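Local structure of methionine gamma-lyase (Trichomonas vaginalis, 1PFF) at residues A[7-15]-A[126-134]; A[69-77]-A[98-109]. The protein belongs to the Cys/Met metabolism family of pyridoxal-phosphate-dependent enzymes, whose chains share the aminotransferase-like fold, and is assembled here from four chains. One frame throughout, in Å; residues are numbered along the deposited sequence.

Interaction 1 of 2, residues A[7-15]-A[126-134]; sequences IAKLEHAEA and PILTNPLDL
Glu11 OE2 is gripped by two groups: the amide of Asn130, whose ND2 lies 3.1 Å from it in a nearly straight bond (172°), and a water that also bonds Glu11 O and Leu132 N. The amide donates within its own plane but meets the carboxylate from above, the two flat groups standing almost perpendicular. A bend at chi2 (-78°) folds the Glu11 chain across the Pro126 ring, leaving OE1 3.4 Å from Pro126 CG; OE1 itself is taken by His141 and Asn121. Asn130 ND2 also reaches back to Pro126 O at 3.0 Å, and together the two bonds limit the rotation of the amide. His12 is the first residue to leave helical geometry, with positive phi in a Schellman motif, and its ND1 donates to the syn lone pair of Asp133 OD1 at 2.7 Å, in the plane of the imidazole. Apolar contacts flank the polar ones: Leu10 CB rests on Pro126 CB at 3.8 Å, and Ala13 CB meets Leu132 CD1 at 3.4 Å. Helix 2-11 is thus joined to helix 125-128 and the 3-10 turn beyond it by a buried carboxylate with several donors and, nearer solvent, a His-carboxylate bond whose strength probably depends on imidazole protonation.

Interaction 2 of 2, residues A[69-77]-A[98-109]; sequences DMAVPGNIE and KVIDIEDAVKQA
Gln108 OE1 lies against the start of helix 75-78, accepting from Glu77 N at 3.0 Å in a fairly straight bond (163°) and weakly from Ile76 N at 2.9 Å. The side chain reaches there extended beyond CG, crossing both Ile76 and Glu77 at about a right angle. Glu77 CG sits between its backbone N and carbonyl carbon (chi1 56°), bringing the chain across that of Gln108 so that Glu77 OE1 comes 3.6 Å from Gln108 CG; the polar partner of that oxygen is Lys111, in a salt bridge. One turn before Gln108, Ala105 CB takes the packing of Ile76 CD1 at 3.5 Å. At the other end of the contact Lys98 NZ forms a salt bridge with Asp69 OD1 at 2.8 Å, while its CD and CE pass over the methyl of Ala71. The ammonium is held chiefly by Asp43 and also pairs with Asp44, so it probably offsets part of the negative charge gathered there.

In the next shell, Ala71 N donates to Asp69 OD1 from the face of the carboxylate opposite Lys98, closing an Asx turn, and Asn75 ND2 holds Asp69 O at 2.9 Å. Gln108 NE2 is steadied by Asp104 OD2 and by a water shared with Met70 O and Val72 O. Asp101 caps helix 102-109 by accepting from Asp104 N. Two beta turns, type I then type II, lead from strand 64-68 into helix 75-78, with Gly74 at positive phi. These turns and the first residues of helix 75-78 thus pack on the later part of helix 102-109 and the loop before it, beside the large, mainly parallel sheet, as expected of an alpha/beta domain with the PLP-dependent aminotransferase fold.

How the interactions relate
Both contacts belong to the domain built on the seven-stranded sheet. Interaction 1 is partly buried and reaches solvent at one margin, whereas interaction 2 is mostly buried. Along the chain, 69-77 and 98-109 lie inside the loop that 7-15 and 126-134 close. The centres are about 20 Å apart, yet the second segments touch: Thr129 CG2 meets Ile102 CD1 at 3.6 Å, and Leu134 packs on Ile102 and Val106, so helix 102-109 borders both. Interaction 1 relies on side-chain carboxylates taking side-chain donors; interaction 2 sets an amide oxygen against backbone N-H groups and adds a lysine salt bridge. Waters bridge the segments in each.

Interaction 1 of 2, residues A[7-15]-A[126-134]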
ATOM      1  N   ILE A   7     -16.802  -9.274   9.132  1.00 15.69           N
ATOM      2  CA  ILE A   7     -17.991  -9.334   8.288  1.00 15.69           C
ATOM      3  C   ILE A   7     -18.935 -10.455   8.750  1.00 15.42           C
ATOM      4  O   ILE A   7     -20.154 -10.292   8.745  1.00 15.28           O
ATOM      5  CB  ILE A   7     -17.585  -9.497   6.794  1.00 15.76           C
ATOM      6  CG1 ILE A   7     -16.718  -8.308   6.330  1.00 15.89           C
ATOM      7  CG2 ILE A   7     -18.811  -9.687   5.913  1.00 15.80           C
ATOM      8  CD1 ILE A   7     -17.347  -6.917   6.491  1.00 15.94           C
ATOM      9  N   ALA A   8     -18.367 -11.586   9.154  1.00 15.44           N
ATOM     10  CA  ALA A   8     -19.166 -12.690   9.688  1.00 15.35           C
ATOM     11  C   ALA A   8     -19.966 -12.265  10.924  1.00 15.42           C
ATOM     12  O   ALA A   8     -21.136 -12.615  11.054  1.00 15.32           O
ATOM     13  CB  ALA A   8     -18.291 -13.897   9.984  1.00 15.21           C
ATOM     14  N   LYS A   9     -19.348 -11.491  11.816  1.00 15.30           N
ATOM     15  CA  LYS A   9     -20.051 -10.952  12.972  1.00 15.25           C
ATOM     16  C   LYS A   9     -21.174  -9.990  12.557  1.00 14.91           C
ATOM     17  O   LYS A   9     -22.259  -9.997  13.146  1.00 14.66           O
ATOM     18  CB  LYS A   9     -19.077 -10.259  13.940  1.00 15.68           C
ATOM     19  CG  LYS A   9     -18.159 -11.215  14.707  1.00 18.15           C
ATOM     20  CD  LYS A   9     -17.316 -10.451  15.746  1.00 21.75           C
ATOM     21  CE  LYS A   9     -16.317 -11.363  16.455  1.00 25.54           C
ATOM     22  NZ  LYS A   9     -16.134 -10.952  17.892  1.00 28.06           N
ATOM     23  N   LEU A  10     -20.912  -9.171  11.540  1.00 14.18           N
ATOM     24  CA  LEU A  10     -21.906  -8.218  11.042  1.00 14.24           C
ATOM     25  C   LEU A  10     -23.129  -8.912  10.446  1.00 13.94           C
ATOM     26  O   LEU A  10     -24.239  -8.419  10.589  1.00 14.32           O
ATOM     27  CB  LEU A  10     -21.285  -7.289  10.001  1.00 14.17           C
ATOM     28  CG  LEU A  10     -20.452  -6.153  10.580  1.00 14.81           C
ATOM     29  CD1 LEU A  10     -19.522  -5.611   9.523  1.00 15.04           C
ATOM     30  CD2 LEU A  10     -21.365  -5.050  11.119  1.00 16.58           C
ATOM     31  N   GLU A  11     -22.926 -10.069   9.815  1.00 13.20           N
ATOM     32  CA  GLU A  11     -24.028 -10.800   9.177  1.00 13.31           C
ATOM     33  C   GLU A  11     -24.575 -11.951  10.012  1.00 13.28           C
ATOM     34  O   GLU A  11     -25.499 -12.651   9.571  1.00 13.02           O
ATOM     35  CB  GLU A  11     -23.629 -11.309   7.775  1.00 12.96           C
ATOM     36  CG  GLU A  11     -23.489 -10.211   6.728  1.00 12.42           C
ATOM     37  CD  GLU A  11     -24.825  -9.695   6.184  1.00 11.33           C
ATOM     38  OE1 GLU A  11     -24.815  -9.080   5.105  1.00 12.03           O
ATOM     39  OE2 GLU A  11     -25.891  -9.888   6.811  1.00 12.09           O
ATOM     40  N   HIS A  12     -24.027 -12.117  11.221  1.00 12.75           N
ATOM     41  CA  HIS A  12     -24.346 -13.243  12.115  1.00 13.03           C
ATOM     42  C   HIS A  12     -24.081 -14.597  11.452  1.00 13.05           C
ATOM     43  O   HIS A  12     -24.798 -15.574  11.691  1.00 12.44           O
ATOM     44  CB  HIS A  12     -25.784 -13.175  12.653  1.00 13.06           C
ATOM     45  CG  HIS A  12     -26.232 -11.789  13.000  1.00 13.87           C
ATOM     46  ND1 HIS A  12     -27.413 -11.255  12.537  1.00 14.96           N
ATOM     47  CD2 HIS A  12     -25.651 -10.826  13.756  1.00 14.28           C
ATOM     48  CE1 HIS A  12     -27.551 -10.026  13.005  1.00 14.75           C
ATOM     49  NE2 HIS A  12     -26.489  -9.737  13.737  1.00 13.78           N
ATOM     50  N   ALA A  13     -23.026 -14.636  10.647  1.00 13.02           N
ATOM     51  CA  ALA A  13     -22.613 -15.846   9.940  1.00 13.60           C
ATOM     52  C   ALA A  13     -21.587 -16.630  10.759  1.00 14.15           C
ATOM     53  O   ALA A  13     -20.897 -16.065  11.612  1.00 13.93           O
ATOM     54  CB  ALA A  13     -22.024 -15.468   8.612  1.00 13.57           C
ATOM     55  N   GLU A  14     -21.475 -17.929  10.480  1.00 14.46           N
ATOM     56  CA  GLU A  14     -20.406 -18.754  11.044  1.00 14.75           C
ATOM     57  C   GLU A  14     -19.055 -18.387  10.439  1.00 14.89           C
ATOM     58  O   GLU A  14     -18.030 -18.391  11.123  1.00 14.84           O
ATOM     59  CB  GLU A  14     -20.673 -20.239  10.777  1.00 14.81           C
ATOM     60  CG  GLU A  14     -21.913 -20.781  11.459  1.00 16.36           C
ATOM     61  CD  GLU A  14     -22.094 -22.279  11.287  1.00 19.75           C
ATOM     62  OE1 GLU A  14     -21.142 -22.995  10.860  1.00 19.50           O
ATOM     63  OE2 GLU A  14     -23.208 -22.745  11.605  1.00 21.13           O
ATOM     64  N   ALA A  15     -19.055 -18.071   9.149  1.00 14.58           N
ATOM     65  CA  ALA A  15     -17.803 -17.834   8.427  1.00 14.42           C
ATOM     66  C   ALA A  15     -17.994 -16.901   7.234  1.00 14.28           C
ATOM     67  O   ALA A  15     -19.115 -16.668   6.766  1.00 13.50           O
ATOM     68  CB  ALA A  15     -17.183 -19.180   7.970  1.00 14.52           C
ATOM     69  N   PRO A 126     -25.001  -5.155   5.700  1.00 11.18           N
ATOM     70  CA  PRO A 126     -25.239  -5.873   6.965  1.00 10.83           C
ATOM     71  C   PRO A 126     -25.813  -4.949   8.044  1.00 10.77           C
ATOM     72  O   PRO A 126     -26.399  -5.444   9.005  1.00 10.64           O
ATOM     73  CB  PRO A 126     -23.838  -6.339   7.378  1.00 10.76           C
ATOM     74  CG  PRO A 126     -23.035  -6.306   6.099  1.00 11.71           C
ATOM     75  CD  PRO A 126     -23.562  -5.105   5.367  1.00 10.98           C
ATOM     76  N   ILE A 127     -25.665  -3.635   7.868  1.00 10.05           N
ATOM     77  CA  ILE A 127     -26.247  -2.646   8.787  1.00  9.81           C
ATOM     78  C   ILE A 127     -27.785  -2.638   8.754  1.00  9.89           C
ATOM     79  O   ILE A 127     -28.422  -2.433   9.785  1.00 10.33           O
ATOM     80  CB  ILE A 127     -25.675  -1.208   8.512  1.00  9.54           C
ATOM     81  CG1 ILE A 127     -24.142  -1.185   8.569  1.00 10.04           C
ATOM     82  CG2 ILE A 127     -26.254  -0.162   9.493  1.00  9.28           C
ATOM     83  CD1 ILE A 127     -23.532  -1.770   9.872  1.00 10.44           C
ATOM     84  N   LEU A 128     -28.380  -2.895   7.588  1.00  9.44           N
ATOM     85  CA  LEU A 128     -29.825  -2.719   7.434  1.00  9.69           C
ATOM     86  C   LEU A 128     -30.630  -4.011   7.344  1.00  9.92           C
ATOM     87  O   LEU A 128     -31.771  -4.059   7.798  1.00  9.41           O
ATOM     88  CB  LEU A 128     -30.122  -1.836   6.226  1.00  9.26           C
ATOM     89  CG  LEU A 128     -29.507  -0.431   6.236  1.00  9.11           C
ATOM     90  CD1 LEU A 128     -30.024   0.372   5.033  1.00 10.13           C
ATOM     91  CD2 LEU A 128     -29.730   0.310   7.555  1.00  7.68           C
ATOM     92  N   THR A 129     -30.032  -5.039   6.745  1.00 10.07           N
ATOM     93  CA  THR A 129     -30.672  -6.346   6.581  1.00 10.58           C
ATOM     94  C   THR A 129     -29.675  -7.457   6.874  1.00 10.55           C
ATOM     95  O   THR A 129     -28.522  -7.394   6.448  1.00  9.78           O
ATOM     96  CB  THR A 129     -31.219  -6.484   5.131  1.00 10.88           C
ATOM     97  OG1 THR A 129     -32.236  -5.495   4.926  1.00 10.75           O
ATOM     98  CG2 THR A 129     -31.969  -7.824   4.918  1.00 10.24           C
ATOM     99  N   ASN A 130     -30.131  -8.482   7.595  1.00 10.94           N
ATOM    100  CA  ASN A 130     -29.326  -9.684   7.798  1.00 11.28           C
ATOM    101  C   ASN A 130     -30.068 -10.904   7.272  1.00 11.36           C
ATOM    102  O   ASN A 130     -30.759 -11.577   8.034  1.00 11.22           O
ATOM    103  CB  ASN A 130     -28.973  -9.840   9.281  1.00 11.72           C
ATOM    104  CG  ASN A 130     -28.227  -8.631   9.824  1.00 12.77           C
ATOM    105  OD1 ASN A 130     -28.687  -7.959  10.762  1.00 12.36           O
ATOM    106  ND2 ASN A 130     -27.088  -8.329   9.215  1.00 12.18           N
ATOM    107  N   PRO A 131     -29.945 -11.184   5.969  1.00 11.07           N
ATOM    108  CA  PRO A 131     -30.739 -12.252   5.345  1.00 11.33           C
ATOM    109  C   PRO A 131     -30.554 -13.618   6.004  1.00 11.40           C
ATOM    110  O   PRO A 131     -31.504 -14.412   6.005  1.00 10.78           O
ATOM    111  CB  PRO A 131     -30.244 -12.267   3.883  1.00 10.91           C
ATOM    112  CG  PRO A 131     -29.694 -10.865   3.665  1.00 11.08           C
ATOM    113  CD  PRO A 131     -29.050 -10.520   4.997  1.00 11.17           C
ATOM    114  N   LEU A 132     -29.375 -13.881   6.569  1.00 11.62           N
ATOM    115  CA  LEU A 132     -29.114 -15.163   7.238  1.00 12.30           C
ATOM    116  C   LEU A 132     -30.073 -15.402   8.410  1.00 12.78           C
ATOM    117  O   LEU A 132     -30.476 -16.535   8.660  1.00 12.88           O
ATOM    118  CB  LEU A 132     -27.654 -15.275   7.705  1.00 12.27           C
ATOM    119  CG  LEU A 132     -26.554 -15.224   6.633  1.00 12.69           C
ATOM    120  CD1 LEU A 132     -25.202 -15.414   7.308  1.00 13.24           C
ATOM    121  CD2 LEU A 132     -26.753 -16.264   5.529  1.00 12.65           C
ATOM    122  N   ASP A 133     -30.449 -14.317   9.094  1.00 13.86           N
ATOM    123  CA  ASP A 133     -31.395 -14.350  10.217  1.00 14.05           C
ATOM    124  C   ASP A 133     -32.753 -14.872   9.768  1.00 14.31           C
ATOM    125  O   ASP A 133     -33.512 -15.435  10.567  1.00 13.65           O
ATOM    126  CB  ASP A 133     -31.607 -12.940  10.776  1.00 14.73           C
ATOM    127  CG  ASP A 133     -30.405 -12.409  11.535  1.00 16.17           C
ATOM    128  OD1 ASP A 133     -29.253 -12.606  11.102  1.00 17.13           O
ATOM    129  OD2 ASP A 133     -30.525 -11.757  12.587  1.00 19.45           O
ATOM    130  N   LEU A 134     -33.049 -14.669   8.488  1.00 13.70           N
ATOM    131  CA  LEU A 134     -34.319 -15.074   7.913  1.00 14.04           C
ATOM    132  C   LEU A 134     -34.258 -16.418   7.178  1.00 13.83           C
ATOM    133  O   LEU A 134     -35.195 -16.776   6.457  1.00 14.52           O
ATOM    134  CB  LEU A 134     -34.841 -13.974   6.986  1.00 14.18           C
ATOM    135  CG  LEU A 134     -35.009 -12.612   7.664  1.00 15.46           C
ATOM    136  CD1 LEU A 134     -35.387 -11.564   6.610  1.00 16.80           C
ATOM    137  CD2 LEU A 134     -36.032 -12.676   8.803  1.00 13.74           C
TER
HETATM  138  O   HOH W   1     -25.070  -6.247  11.969  1.00 32.76           O
HETATM  139  O   HOH W   2     -27.190 -12.132   7.489  1.00 15.44           O

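Interaction 2 of 2, residues A[69-77]-A[98-109]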
ATOM      1  N   ASP A  69     -40.173 -13.429 -11.720  1.00 12.92           N
ATOM      2  CA  ASP A  69     -40.440 -12.293 -10.840  1.00 13.55           C
ATOM      3  C   ASP A  69     -40.696 -12.811  -9.432  1.00 13.29           C
ATOM      4  O   ASP A  69     -41.776 -13.325  -9.131  1.00 13.67           O
ATOM      5  CB  ASP A  69     -41.618 -11.478 -11.368  1.00 13.31           C
ATOM      6  CG  ASP A  69     -41.920 -10.249 -10.528  1.00 14.62           C
ATOM      7  OD1 ASP A  69     -41.310 -10.058  -9.446  1.00 15.60           O
ATOM      8  OD2 ASP A  69     -42.783  -9.417 -10.880  1.00 15.38           O
ATOM      9  N   MET A  70     -39.698 -12.681  -8.563  1.00 13.44           N
ATOM     10  CA  MET A  70     -39.803 -13.250  -7.219  1.00 13.44           C
ATOM     11  C   MET A  70     -40.623 -12.410  -6.225  1.00 13.69           C
ATOM     12  O   MET A  70     -40.767 -12.790  -5.054  1.00 14.21           O
ATOM     13  CB  MET A  70     -38.415 -13.557  -6.655  1.00 13.64           C
ATOM     14  CG  MET A  70     -37.737 -14.741  -7.328  1.00 12.95           C
ATOM     15  SD  MET A  70     -36.210 -15.137  -6.466  1.00 13.30           S
ATOM     16  CE  MET A  70     -35.622 -16.483  -7.465  1.00 13.05           C
ATOM     17  N   ALA A  71     -41.160 -11.282  -6.684  1.00 14.02           N
ATOM     18  CA  ALA A  71     -42.093 -10.495  -5.875  1.00 14.33           C
ATOM     19  C   ALA A  71     -43.536 -11.003  -6.042  1.00 14.53           C
ATOM     20  O   ALA A  71     -44.431 -10.582  -5.317  1.00 15.05           O
ATOM     21  CB  ALA A  71     -41.989  -9.002  -6.218  1.00 14.40           C
ATOM     22  N   VAL A  72     -43.754 -11.912  -6.991  1.00 14.32           N
ATOM     23  CA  VAL A  72     -45.071 -12.528  -7.171  1.00 14.38           C
ATOM     24  C   VAL A  72     -45.196 -13.685  -6.169  1.00 14.47           C
ATOM     25  O   VAL A  72     -44.385 -14.606  -6.197  1.00 13.85           O
ATOM     26  CB  VAL A  72     -45.283 -13.039  -8.626  1.00 14.67           C
ATOM     27  CG1 VAL A  72     -46.664 -13.701  -8.794  1.00 14.50           C
ATOM     28  CG2 VAL A  72     -45.120 -11.892  -9.630  1.00 14.88           C
ATOM     29  N   PRO A  73     -46.179 -13.628  -5.264  1.00 14.81           N
ATOM     30  CA  PRO A  73     -46.329 -14.678  -4.248  1.00 14.64           C
ATOM     31  C   PRO A  73     -46.452 -16.068  -4.889  1.00 14.15           C
ATOM     32  O   PRO A  73     -47.136 -16.213  -5.895  1.00 13.93           O
ATOM     33  CB  PRO A  73     -47.614 -14.281  -3.524  1.00 15.01           C
ATOM     34  CG  PRO A  73     -47.695 -12.771  -3.736  1.00 15.25           C
ATOM     35  CD  PRO A  73     -47.212 -12.580  -5.135  1.00 15.19           C
ATOM     36  N   GLY A  74     -45.749 -17.053  -4.337  1.00 13.77           N
ATOM     37  CA  GLY A  74     -45.809 -18.429  -4.833  1.00 13.98           C
ATOM     38  C   GLY A  74     -44.935 -18.739  -6.036  1.00 13.52           C
ATOM     39  O   GLY A  74     -44.812 -19.900  -6.440  1.00 13.61           O
ATOM     40  N   ASN A  75     -44.306 -17.714  -6.611  1.00 13.43           N
ATOM     41  CA  ASN A  75     -43.558 -17.895  -7.857  1.00 12.52           C
ATOM     42  C   ASN A  75     -42.319 -18.783  -7.746  1.00 12.47           C
ATOM     43  O   ASN A  75     -42.002 -19.525  -8.678  1.00 11.59           O
ATOM     44  CB  ASN A  75     -43.197 -16.551  -8.501  1.00 12.72           C
ATOM     45  CG  ASN A  75     -43.265 -16.597 -10.021  1.00 12.43           C
ATOM     46  OD1 ASN A  75     -43.647 -17.611 -10.606  1.00 13.17           O
ATOM     47  ND2 ASN A  75     -42.880 -15.507 -10.664  1.00 11.87           N
ATOM     48  N   ILE A  76     -41.629 -18.713  -6.607  1.00 12.21           N
ATOM     49  CA  ILE A  76     -40.465 -19.560  -6.368  1.00 12.28           C
ATOM     50  C   ILE A  76     -40.873 -21.028  -6.246  1.00 12.63           C
ATOM     51  O   ILE A  76     -40.312 -21.876  -6.934  1.00 12.49           O
ATOM     52  CB  ILE A  76     -39.673 -19.091  -5.110  1.00 12.66           C
ATOM     53  CG1 ILE A  76     -39.036 -17.720  -5.363  1.00 11.73           C
ATOM     54  CG2 ILE A  76     -38.587 -20.112  -4.716  1.00 12.45           C
ATOM     55  CD1 ILE A  76     -38.638 -16.996  -4.089  1.00 14.61           C
ATOM     56  N   GLU A  77     -41.851 -21.323  -5.388  1.00 13.07           N
ATOM     57  CA  GLU A  77     -42.220 -22.725  -5.144  1.00 13.65           C
ATOM     58  C   GLU A  77     -42.780 -23.343  -6.418  1.00 13.51           C
ATOM     59  O   GLU A  77     -42.558 -24.517  -6.700  1.00 13.36           O
ATOM     60  CB  GLU A  77     -43.178 -22.878  -3.953  1.00 14.15           C
ATOM     61  CG  GLU A  77     -44.461 -22.065  -4.047  1.00 15.66           C
ATOM     62  CD  GLU A  77     -45.228 -21.997  -2.732  1.00 16.80           C
ATOM     63  OE1 GLU A  77     -44.651 -22.240  -1.651  1.00 16.79           O
ATOM     64  OE2 GLU A  77     -46.422 -21.678  -2.781  1.00 17.55           O
ATOM     65  N   LYS A  98     -37.287  -2.995  -6.641  1.00 12.45           N
ATOM     66  CA  LYS A  98     -38.273  -4.014  -6.306  1.00 11.82           C
ATOM     67  C   LYS A  98     -37.868  -4.710  -5.011  1.00 11.49           C
ATOM     68  O   LYS A  98     -36.693  -5.056  -4.817  1.00 12.00           O
ATOM     69  CB  LYS A  98     -38.394  -5.025  -7.434  1.00 11.71           C
ATOM     70  CG  LYS A  98     -39.550  -6.014  -7.251  1.00 12.00           C
ATOM     71  CD  LYS A  98     -39.610  -6.963  -8.441  1.00 13.02           C
ATOM     72  CE  LYS A  98     -38.710  -8.188  -8.214  1.00 13.16           C
ATOM     73  NZ  LYS A  98     -38.666  -9.016  -9.459  1.00 13.33           N
ATOM     74  N   VAL A  99     -38.841  -4.919  -4.130  1.00 11.41           N
ATOM     75  CA  VAL A  99     -38.569  -5.552  -2.841  1.00 11.05           C
ATOM     76  C   VAL A  99     -39.033  -7.008  -2.840  1.00 10.93           C
ATOM     77  O   VAL A  99     -40.180  -7.302  -3.178  1.00 11.42           O
ATOM     78  CB  VAL A  99     -39.254  -4.779  -1.678  1.00 11.07           C
ATOM     79  CG1 VAL A  99     -39.048  -5.512  -0.361  1.00 10.69           C
ATOM     80  CG2 VAL A  99     -38.725  -3.336  -1.592  1.00 11.53           C
ATOM     81  N   ILE A 100     -38.140  -7.919  -2.473  1.00 10.29           N
ATOM     82  CA  ILE A 100     -38.501  -9.331  -2.360  1.00 10.48           C
ATOM     83  C   ILE A 100     -38.538  -9.735  -0.885  1.00 10.75           C
ATOM     84  O   ILE A 100     -37.590  -9.460  -0.130  1.00  9.96           O
ATOM     85  CB  ILE A 100     -37.518 -10.214  -3.171  1.00 10.56           C
ATOM     86  CG1 ILE A 100     -37.589  -9.840  -4.658  1.00 10.48           C
ATOM     87  CG2 ILE A 100     -37.820 -11.712  -2.959  1.00 10.98           C
ATOM     88  CD1 ILE A 100     -36.329 -10.238  -5.482  1.00 10.75           C
ATOM     89  N   ASP A 101     -39.634 -10.384  -0.487  1.00 10.61           N
ATOM     90  CA  ASP A 101     -39.792 -10.874   0.872  1.00 11.15           C
ATOM     91  C   ASP A 101     -38.828 -12.041   1.130  1.00 11.02           C
ATOM     92  O   ASP A 101     -39.054 -13.165   0.662  1.00  9.91           O
ATOM     93  CB  ASP A 101     -41.252 -11.287   1.106  1.00 11.74           C
ATOM     94  CG  ASP A 101     -41.553 -11.571   2.559  1.00 12.75           C
ATOM     95  OD1 ASP A 101     -42.694 -11.299   2.977  1.00 15.27           O
ATOM     96  OD2 ASP A 101     -40.734 -12.080   3.354  1.00 12.22           O
ATOM     97  N   ILE A 102     -37.751 -11.763   1.869  1.00 11.14           N
ATOM     98  CA  ILE A 102     -36.690 -12.757   2.096  1.00 11.07           C
ATOM     99  C   ILE A 102     -37.224 -13.976   2.848  1.00 11.28           C
ATOM    100  O   ILE A 102     -37.036 -15.115   2.411  1.00 10.02           O
ATOM    101  CB  ILE A 102     -35.479 -12.127   2.856  1.00 11.42           C
ATOM    102  CG1 ILE A 102     -34.815 -11.015   2.021  1.00 10.97           C
ATOM    103  CG2 ILE A 102     -34.468 -13.202   3.239  1.00 10.13           C
ATOM    104  CD1 ILE A 102     -33.835 -10.135   2.833  1.00 10.79           C
ATOM    105  N   GLU A 103     -37.881 -13.733   3.982  1.00 11.76           N
ATOM    106  CA  GLU A 103     -38.430 -14.819   4.793  1.00 13.08           C
ATOM    107  C   GLU A 103     -39.384 -15.700   3.962  1.00 12.65           C
ATOM    108  O   GLU A 103     -39.331 -16.937   4.037  1.00 12.50           O
ATOM    109  CB  GLU A 103     -39.126 -14.260   6.042  1.00 13.62           C
ATOM    110  CG  GLU A 103     -39.714 -15.315   6.969  1.00 17.43           C
ATOM    111  CD  GLU A 103     -39.864 -14.841   8.409  1.00 22.93           C
ATOM    112  OE1 GLU A 103     -39.780 -13.618   8.674  1.00 24.10           O
ATOM    113  OE2 GLU A 103     -40.065 -15.702   9.292  1.00 26.43           O
ATOM    114  N   ASP A 104     -40.229 -15.062   3.155  1.00 12.42           N
ATOM    115  CA  ASP A 104     -41.187 -15.800   2.329  1.00 12.87           C
ATOM    116  C   ASP A 104     -40.516 -16.550   1.184  1.00 12.46           C
ATOM    117  O   ASP A 104     -40.934 -17.663   0.839  1.00 12.24           O
ATOM    118  CB  ASP A 104     -42.285 -14.881   1.781  1.00 13.28           C
ATOM    119  CG  ASP A 104     -43.343 -15.653   1.020  1.00 15.48           C
ATOM    120  OD1 ASP A 104     -44.112 -16.391   1.668  1.00 18.45           O
ATOM    121  OD2 ASP A 104     -43.449 -15.622  -0.223  1.00 16.98           O
ATOM    122  N   ALA A 105     -39.487 -15.939   0.587  1.00 11.49           N
ATOM    123  CA  ALA A 105     -38.700 -16.607  -0.441  1.00 11.01           C
ATOM    124  C   ALA A 105     -38.066 -17.884   0.106  1.00 10.98           C
ATOM    125  O   ALA A 105     -38.114 -18.930  -0.543  1.00 10.08           O
ATOM    126  CB  ALA A 105     -37.626 -15.667  -1.021  1.00 10.78           C
ATOM    127  N   VAL A 106     -37.499 -17.804   1.314  1.00 10.74           N
ATOM    128  CA  VAL A 106     -36.927 -18.977   1.967  1.00 11.23           C
ATOM    129  C   VAL A 106     -37.988 -20.051   2.182  1.00 12.26           C
ATOM    130  O   VAL A 106     -37.776 -21.221   1.846  1.00 12.03           O
ATOM    131  CB  VAL A 106     -36.244 -18.611   3.303  1.00 11.51           C
ATOM    132  CG1 VAL A 106     -35.809 -19.879   4.057  1.00 10.87           C
ATOM    133  CG2 VAL A 106     -35.044 -17.681   3.038  1.00  9.81           C
ATOM    134  N   LYS A 107     -39.144 -19.643   2.702  1.00 13.06           N
ATOM    135  CA  LYS A 107     -40.231 -20.584   2.979  1.00 13.94           C
ATOM    136  C   LYS A 107     -40.676 -21.314   1.719  1.00 13.39           C
ATOM    137  O   LYS A 107     -40.940 -22.516   1.759  1.00 13.22           O
ATOM    138  CB  LYS A 107     -41.412 -19.885   3.660  1.00 14.56           C
ATOM    139  CG  LYS A 107     -41.167 -19.610   5.161  1.00 18.48           C
ATOM    140  CD  LYS A 107     -42.453 -19.157   5.858  1.00 22.87           C
ATOM    141  CE  LYS A 107     -42.192 -18.100   6.931  1.00 25.47           C
ATOM    142  NZ  LYS A 107     -43.458 -17.733   7.666  1.00 26.67           N
ATOM    143  N   GLN A 108     -40.731 -20.592   0.598  1.00 12.56           N
ATOM    144  CA  GLN A 108     -41.041 -21.206  -0.692  1.00 12.01           C
ATOM    145  C   GLN A 108     -39.981 -22.215  -1.122  1.00 12.10           C
ATOM    146  O   GLN A 108     -40.310 -23.312  -1.567  1.00 11.42           O
ATOM    147  CB  GLN A 108     -41.189 -20.150  -1.775  1.00 11.99           C
ATOM    148  CG  GLN A 108     -42.473 -19.326  -1.684  1.00 11.06           C
ATOM    149  CD  GLN A 108     -42.580 -18.388  -2.856  1.00 11.45           C
ATOM    150  OE1 GLN A 108     -42.769 -18.842  -3.982  1.00 10.87           O
ATOM    151  NE2 GLN A 108     -42.400 -17.084  -2.611  1.00 11.51           N
ATOM    152  N   ALA A 109     -38.713 -21.833  -1.010  1.00 12.34           N
ATOM    153  CA  ALA A 109     -37.613 -22.724  -1.362  1.00 12.35           C
ATOM    154  C   ALA A 109     -37.608 -23.975  -0.487  1.00 12.57           C
ATOM    155  O   ALA A 109     -37.194 -25.040  -0.943  1.00 12.48           O
ATOM    156  CB  ALA A 109     -36.277 -21.992  -1.262  1.00 12.69           C
TER
HETATM  157  O   HOH W   3     -41.983 -15.416  -5.006  1.00 20.07           O
HETATM  158  O   HOH W   4     -41.638 -11.429  -2.330  1.00 27.16           O
HETATM  159  O   HOH W   5     -45.453 -16.861  -1.467  1.00 26.71           O